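PDB 1T3B: Thiol:disulfide interchange protein DsbC, which probably forms and rearranges disulfide bonds in periplasmic proteins, working as a homodimeric thiol:disulfide oxidoreductase and isomerase with a thioredoxin-like domain. Local coordinates for residues A[100-105]-A[151-156]; A[120-125]-A[138-143]. All coordinates share one frame; numbering follows the deposited sequence.

Interaction 1 of 2, residues A[100-105]-A[151-156]; sequences YCHLLH and EAEKGN
E153 reaches from the end of one helix to two histidines, H102 and H105, on the helix that begins at the redox-active disulfide, and shows how one bent acid can serve two rings at once. Ahead of it in 151-156 come E151 and A152, whose carbonyls belong to the last helical turn and are used again further on. At E153 the side chain bends at chi2 (-63°), so CG and the carboxylate meet different rings. E153 CG lies over one face of the H105 ring as a CH-pi contact, 3.9 Å from the ring centroid. The carboxylate continues to the other histidine, where H102 ND1 donates a 3.2 Å hydrogen bond to E153 OE1. That bond is somewhat bent, at 148°, and meets OE1 on its anti side, 26° out of the carboxylate plane. With CG anti to the backbone N, the H102 ring swings toward E153, and H102 CE1 also lies 3.5 Å from the carbonyl O of E153. The H105 ring is held from a second direction, since its NE2 hydrogen-bonds to Y81 OH. Past E153 the helix closes in a Schellman motif: G155 takes positive phi, its N bonds to A152 O at 3.1 Å, and N156 N bonds to E151 O at 2.9 Å. The arrangement joins helix 145-153 to the short helix 99-105 that follows C98; H102 is next to C101 and H105 one turn on, in the helix of a thioredoxin-type CxxC site whose C101 is disulfide-bonded to C98.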
loop_
_atom_site.group_PDB
_atom_site.type_symbol
_atom_site.label_atom_id
_atom_site.label_comp_id
_atom_site.label_asym_id
_atom_site.label_seq_id
_atom_site.Cartn_x
_atom_site.Cartn_y
_atom_site.Cartn_z
ATOM N N TYR A 100 -18.531 25.577 -9.540
ATOM C CA TYR A 100 -17.188 26.134 -9.493
ATOM C C TYR A 100 -16.409 25.908 -10.777
ATOM O O TYR A 100 -15.526 26.692 -11.117
ATOM C CB TYR A 100 -16.428 25.574 -8.280
ATOM C CG TYR A 100 -16.778 26.279 -6.980
ATOM C CD1 TYR A 100 -16.360 27.586 -6.743
ATOM C CD2 TYR A 100 -17.556 25.654 -6.003
ATOM C CE1 TYR A 100 -16.707 28.254 -5.570
ATOM C CE2 TYR A 100 -17.911 26.318 -4.831
ATOM C CZ TYR A 100 -17.483 27.615 -4.624
ATOM O OH TYR A 100 -17.835 28.275 -3.478
ATOM N N CYS A 101 -16.718 24.833 -11.485
ATOM C CA CYS A 101 -16.051 24.591 -12.752
ATOM C C CYS A 101 -16.598 25.720 -13.610
ATOM O O CYS A 101 -15.880 26.354 -14.379
ATOM C CB CYS A 101 -16.472 23.252 -13.347
ATOM S SG CYS A 101 -16.243 21.849 -12.224
ATOM N N HIS A 102 -17.892 25.970 -13.463
ATOM C CA HIS A 102 -18.515 27.021 -14.223
ATOM C C HIS A 102 -17.823 28.345 -13.951
ATOM O O HIS A 102 -17.349 29.010 -14.872
ATOM C CB HIS A 102 -19.991 27.133 -13.870
ATOM C CG HIS A 102 -20.653 28.326 -14.476
ATOM N ND1 HIS A 102 -20.935 28.415 -15.823
ATOM C CD2 HIS A 102 -21.030 29.508 -13.934
ATOM C CE1 HIS A 102 -21.462 29.600 -16.083
ATOM N NE2 HIS A 102 -21.530 30.283 -14.954
ATOM N N LEU A 103 -17.770 28.715 -12.674
ATOM C CA LEU A 103 -17.150 29.960 -12.231
ATOM C C LEU A 103 -15.733 30.086 -12.771
ATOM O O LEU A 103 -15.361 31.119 -13.313
ATOM C CB LEU A 103 -17.128 30.016 -10.702
ATOM C CG LEU A 103 -16.668 31.333 -10.069
ATOM C CD1 LEU A 103 -17.648 32.424 -10.455
ATOM C CD2 LEU A 103 -16.589 31.195 -8.549
ATOM N N LEU A 104 -14.944 29.032 -12.618
ATOM C CA LEU A 104 -13.582 29.032 -13.121
ATOM C C LEU A 104 -13.592 29.386 -14.607
ATOM O O LEU A 104 -12.761 30.142 -15.092
ATOM C CB LEU A 104 -12.952 27.654 -12.871
ATOM C CG LEU A 104 -11.911 26.945 -13.751
ATOM C CD1 LEU A 104 -10.942 27.894 -14.416
ATOM C CD2 LEU A 104 -11.155 25.981 -12.857
ATOM N N HIS A 105 -14.567 28.852 -15.323
ATOM C CA HIS A 105 -14.686 29.092 -16.749
ATOM C C HIS A 105 -14.993 30.554 -17.069
ATOM O O HIS A 105 -14.457 31.117 -18.027
ATOM C CB HIS A 105 -15.771 28.190 -17.328
ATOM C CG HIS A 105 -15.702 28.048 -18.814
ATOM N ND1 HIS A 105 -16.064 29.058 -19.679
ATOM C CD2 HIS A 105 -15.281 27.022 -19.590
ATOM C CE1 HIS A 105 -15.869 28.660 -20.921
ATOM N NE2 HIS A 105 -15.394 27.428 -20.894
ATOM N N GLU A 151 -20.612 27.013 -25.234
ATOM C CA GLU A 151 -22.071 26.970 -25.269
ATOM C C GLU A 151 -22.695 26.115 -24.175
ATOM O O GLU A 151 -23.734 26.460 -23.627
ATOM C CB GLU A 151 -22.539 26.504 -26.640
ATOM C CG GLU A 151 -22.387 27.588 -27.698
ATOM C CD GLU A 151 -23.340 28.757 -27.478
ATOM O OE1 GLU A 151 -24.563 28.567 -27.645
ATOM O OE2 GLU A 151 -22.866 29.863 -27.133
ATOM N N ALA A 152 -22.070 24.992 -23.857
ATOM C CA ALA A 152 -22.572 24.143 -22.791
ATOM C C ALA A 152 -22.558 24.942 -21.488
ATOM O O ALA A 152 -23.461 24.832 -20.652
ATOM C CB ALA A 152 -21.700 22.915 -22.647
ATOM N N GLU A 153 -21.529 25.763 -21.314
ATOM C CA GLU A 153 -21.416 26.557 -20.100
ATOM C C GLU A 153 -22.433 27.678 -20.040
ATOM O O GLU A 153 -22.747 28.193 -18.972
ATOM C CB GLU A 153 -20.012 27.128 -19.980
ATOM C CG GLU A 153 -18.975 26.084 -19.695
ATOM C CD GLU A 153 -19.197 25.395 -18.350
ATOM O OE1 GLU A 153 -19.339 26.095 -17.330
ATOM O OE2 GLU A 153 -19.222 24.148 -18.305
ATOM N N LYS A 154 -22.945 28.068 -21.193
ATOM C CA LYS A 154 -23.936 29.122 -21.226
ATOM C C LYS A 154 -25.339 28.520 -21.079
ATOM O O LYS A 154 -26.339 29.228 -21.063
ATOM C CB LYS A 154 -23.807 29.920 -22.527
ATOM C CG LYS A 154 -22.567 30.809 -22.593
ATOM C CD LYS A 154 -22.467 31.537 -23.915
ATOM C CE LYS A 154 -21.114 32.224 -24.084
ATOM N NZ LYS A 154 -20.856 32.625 -25.507
ATOM N N GLY A 155 -25.402 27.198 -20.959
ATOM C CA GLY A 155 -26.681 26.534 -20.804
ATOM C C GLY A 155 -27.173 25.776 -22.027
ATOM O O GLY A 155 -28.145 25.023 -21.936
ATOM N N ASN A 156 -26.512 25.958 -23.168
ATOM C CA ASN A 156 -26.917 25.276 -24.394
ATOM C C ASN A 156 -26.263 23.911 -24.537
ATOM O O ASN A 156 -25.213 23.794 -25.154
ATOM C CB ASN A 156 -26.543 26.109 -25.617
ATOM C CG ASN A 156 -27.085 27.522 -25.556
ATOM O OD1 ASN A 156 -28.208 27.746 -25.116
ATOM N ND2 ASN A 156 -26.294 28.484 -26.027
#

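Interaction 2 of 2, residues A[120-125]-A[138-143]; sequences YLAFPR and AIWTAK
W140 turns its indole onto the strand end at Y120 to A122 through a chi1 of -105°, which lies off the staggered positions, followed by a chi2 that turns the face of the ring to A122. The CB of Y120 lies beside the indole through the backbone, and chi1 (-64°, CG anti to the carbonyl carbon) sends the phenol away from it, toward Y81 and L149. The setting is the thioredoxin fold, in which helices pack on both faces of a mixed sheet; here helix 131-141 lays a large aromatic over the end of strand 116-122, where a small residue makes room for it. A122 is that residue. Its CB sits almost exactly above the six-membered ring of W140, 3.6 Å from the centroid and 6° off the normal, a CH-pi contact in which the methyl itself rests on the ring. As expected of a strand, L121 points away from the helix, yet its backbone C still comes within 3.5 Å of W140 CZ2. Y120 CB lies 3.9 Å from W140 CZ2, so this corner of the indole lies against three successive residues. Beyond the two segments, H170 links the elements: A122 N donates to H170 ND1, and the H170 ring meets that of W140 at a steep angle. M94 of the adjacent strand also touches W140. All four touching residues are buried. Y120 O lies at the indole edge, 3.5 Å from W140 NE1, close to the ring plane.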
loop_
_atom_site.group_PDB
_atom_site.type_symbol
_atom_site.label_atom_id
_atom_site.label_comp_id
_atom_site.label_asym_id
_atom_site.label_seq_id
_atom_site.Cartn_x
_atom_site.Cartn_y
_atom_site.Cartn_z
ATOM N N TYR A 120 -8.643 21.925 -20.612
ATOM C CA TYR A 120 -9.638 21.055 -20.014
ATOM C C TYR A 120 -9.632 19.608 -20.453
ATOM O O TYR A 120 -9.486 19.282 -21.629
ATOM C CB TYR A 120 -11.062 21.570 -20.249
ATOM C CG TYR A 120 -11.427 22.890 -19.620
ATOM C CD1 TYR A 120 -11.396 23.081 -18.239
ATOM C CD2 TYR A 120 -11.848 23.942 -20.414
ATOM C CE1 TYR A 120 -11.783 24.301 -17.674
ATOM C CE2 TYR A 120 -12.230 25.151 -19.861
ATOM C CZ TYR A 120 -12.196 25.326 -18.504
ATOM O OH TYR A 120 -12.565 26.550 -18.015
ATOM N N LEU A 121 -9.831 18.757 -19.457
ATOM C CA LEU A 121 -9.951 17.325 -19.602
ATOM C C LEU A 121 -11.322 17.115 -18.981
ATOM O O LEU A 121 -11.748 17.905 -18.148
ATOM C CB LEU A 121 -8.884 16.609 -18.784
ATOM C CG LEU A 121 -7.539 16.500 -19.485
ATOM C CD1 LEU A 121 -6.532 15.855 -18.595
ATOM C CD2 LEU A 121 -7.722 15.675 -20.739
ATOM N N ALA A 122 -12.021 16.066 -19.377
ATOM C CA ALA A 122 -13.340 15.840 -18.825
ATOM C C ALA A 122 -13.305 14.967 -17.588
ATOM O O ALA A 122 -12.459 14.085 -17.440
ATOM C CB ALA A 122 -14.252 15.208 -19.869
ATOM N N PHE A 123 -14.243 15.221 -16.692
ATOM C CA PHE A 123 -14.335 14.424 -15.503
ATOM C C PHE A 123 -15.782 14.285 -15.087
ATOM O O PHE A 123 -16.229 14.960 -14.162
ATOM C CB PHE A 123 -13.531 15.036 -14.360
ATOM C CG PHE A 123 -13.334 14.096 -13.207
ATOM C CD1 PHE A 123 -12.336 13.124 -13.244
ATOM C CD2 PHE A 123 -14.195 14.128 -12.115
ATOM C CE1 PHE A 123 -12.202 12.204 -12.219
ATOM C CE2 PHE A 123 -14.069 13.206 -11.082
ATOM C CZ PHE A 123 -13.072 12.244 -11.139
ATOM N N PRO A 124 -16.553 13.442 -15.793
ATOM C CA PRO A 124 -17.962 13.263 -15.420
ATOM C C PRO A 124 -18.090 12.474 -14.110
ATOM O O PRO A 124 -17.941 11.247 -14.068
ATOM C CB PRO A 124 -18.563 12.545 -16.634
ATOM C CG PRO A 124 -17.400 11.890 -17.279
ATOM C CD PRO A 124 -16.295 12.897 -17.134
ATOM N N ARG A 125 -18.366 13.214 -13.041
ATOM C CA ARG A 125 -18.487 12.671 -11.692
ATOM C C ARG A 125 -19.527 11.567 -11.505
ATOM O O ARG A 125 -19.199 10.493 -11.003
ATOM C CB ARG A 125 -18.751 13.819 -10.711
ATOM C CG ARG A 125 -17.597 14.801 -10.614
ATOM C CD ARG A 125 -17.968 16.033 -9.809
ATOM N NE ARG A 125 -19.140 16.717 -10.343
ATOM C CZ ARG A 125 -19.618 17.860 -9.865
ATOM N NH1 ARG A 125 -19.016 18.447 -8.844
ATOM N NH2 ARG A 125 -20.700 18.409 -10.400
ATOM N N ALA A 138 -19.981 14.359 -26.465
ATOM C CA ALA A 138 -20.330 15.128 -27.635
ATOM C C ALA A 138 -19.463 16.370 -27.679
ATOM O O ALA A 138 -18.832 16.655 -28.693
ATOM C CB ALA A 138 -21.791 15.516 -27.585
ATOM N N ILE A 139 -19.420 17.102 -26.575
ATOM C CA ILE A 139 -18.641 18.329 -26.515
ATOM C C ILE A 139 -17.161 18.153 -26.782
ATOM O O ILE A 139 -16.575 18.926 -27.522
ATOM C CB ILE A 139 -18.781 19.021 -25.141
ATOM C CG1 ILE A 139 -20.223 19.449 -24.913
ATOM C CG2 ILE A 139 -17.879 20.228 -25.074
ATOM C CD1 ILE A 139 -20.483 19.952 -23.511
ATOM N N TRP A 140 -16.560 17.138 -26.176
ATOM C CA TRP A 140 -15.130 16.896 -26.313
ATOM C C TRP A 140 -14.669 16.385 -27.669
ATOM O O TRP A 140 -13.486 16.495 -28.007
ATOM C CB TRP A 140 -14.669 15.938 -25.210
ATOM C CG TRP A 140 -13.902 16.618 -24.122
ATOM C CD1 TRP A 140 -12.538 16.715 -24.009
ATOM C CD2 TRP A 140 -14.449 17.380 -23.047
ATOM N NE1 TRP A 140 -12.209 17.501 -22.932
ATOM C CE2 TRP A 140 -13.364 17.922 -22.325
ATOM C CE3 TRP A 140 -15.748 17.662 -22.628
ATOM C CZ2 TRP A 140 -13.545 18.730 -21.209
ATOM C CZ3 TRP A 140 -15.932 18.455 -21.530
ATOM C CH2 TRP A 140 -14.836 18.986 -20.829
ATOM N N THR A 141 -15.605 15.832 -28.441
ATOM C CA THR A 141 -15.312 15.281 -29.768
ATOM C C THR A 141 -15.935 16.081 -30.909
ATOM O O THR A 141 -15.799 15.714 -32.079
ATOM C CB THR A 141 -15.810 13.832 -29.889
ATOM O OG1 THR A 141 -17.212 13.792 -29.605
ATOM C CG2 THR A 141 -15.069 12.924 -28.925
ATOM N N ALA A 142 -16.612 17.172 -30.563
ATOM C CA ALA A 142 -17.274 18.032 -31.538
ATOM C C ALA A 142 -16.316 18.537 -32.622
ATOM O O ALA A 142 -15.147 18.173 -32.618
ATOM C CB ALA A 142 -17.911 19.197 -30.814
ATOM N N LYS A 143 -16.803 19.370 -33.547
ATOM C CA LYS A 143 -15.944 19.893 -34.614
ATOM C C LYS A 143 -15.048 21.035 -34.150
ATOM O O LYS A 143 -14.000 21.288 -34.733
ATOM C CB LYS A 143 -16.782 20.328 -35.819
ATOM C CG LYS A 143 -16.639 19.386 -37.016
ATOM C CD LYS A 143 -17.347 19.907 -38.281
ATOM C CE LYS A 143 -16.967 21.352 -38.590
ATOM N NZ LYS A 143 -15.501 21.567 -38.525
#

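Overall arrangement
Both interactions lie in the thioredoxin-like domain, on the same side of the chain's centre, with their centres about 13 Å apart. In chain order the helix of 100-105 comes first, then strand 116-122, helix 131-141 and helix 145-153, so interaction 2 forms entirely between the two halves of interaction 1. They also touch: H105 CD2 lies 3.2 Å from Y120 OH, and I139 CD1 lies 3.3 Å from A152 CB between the two consecutive helices. Together they illustrate a division of labour: helix 131-141 packs on the strand end, helix 145-153 on the helix of the redox-active disulfide, and the two contacts meet at H105 and Y120.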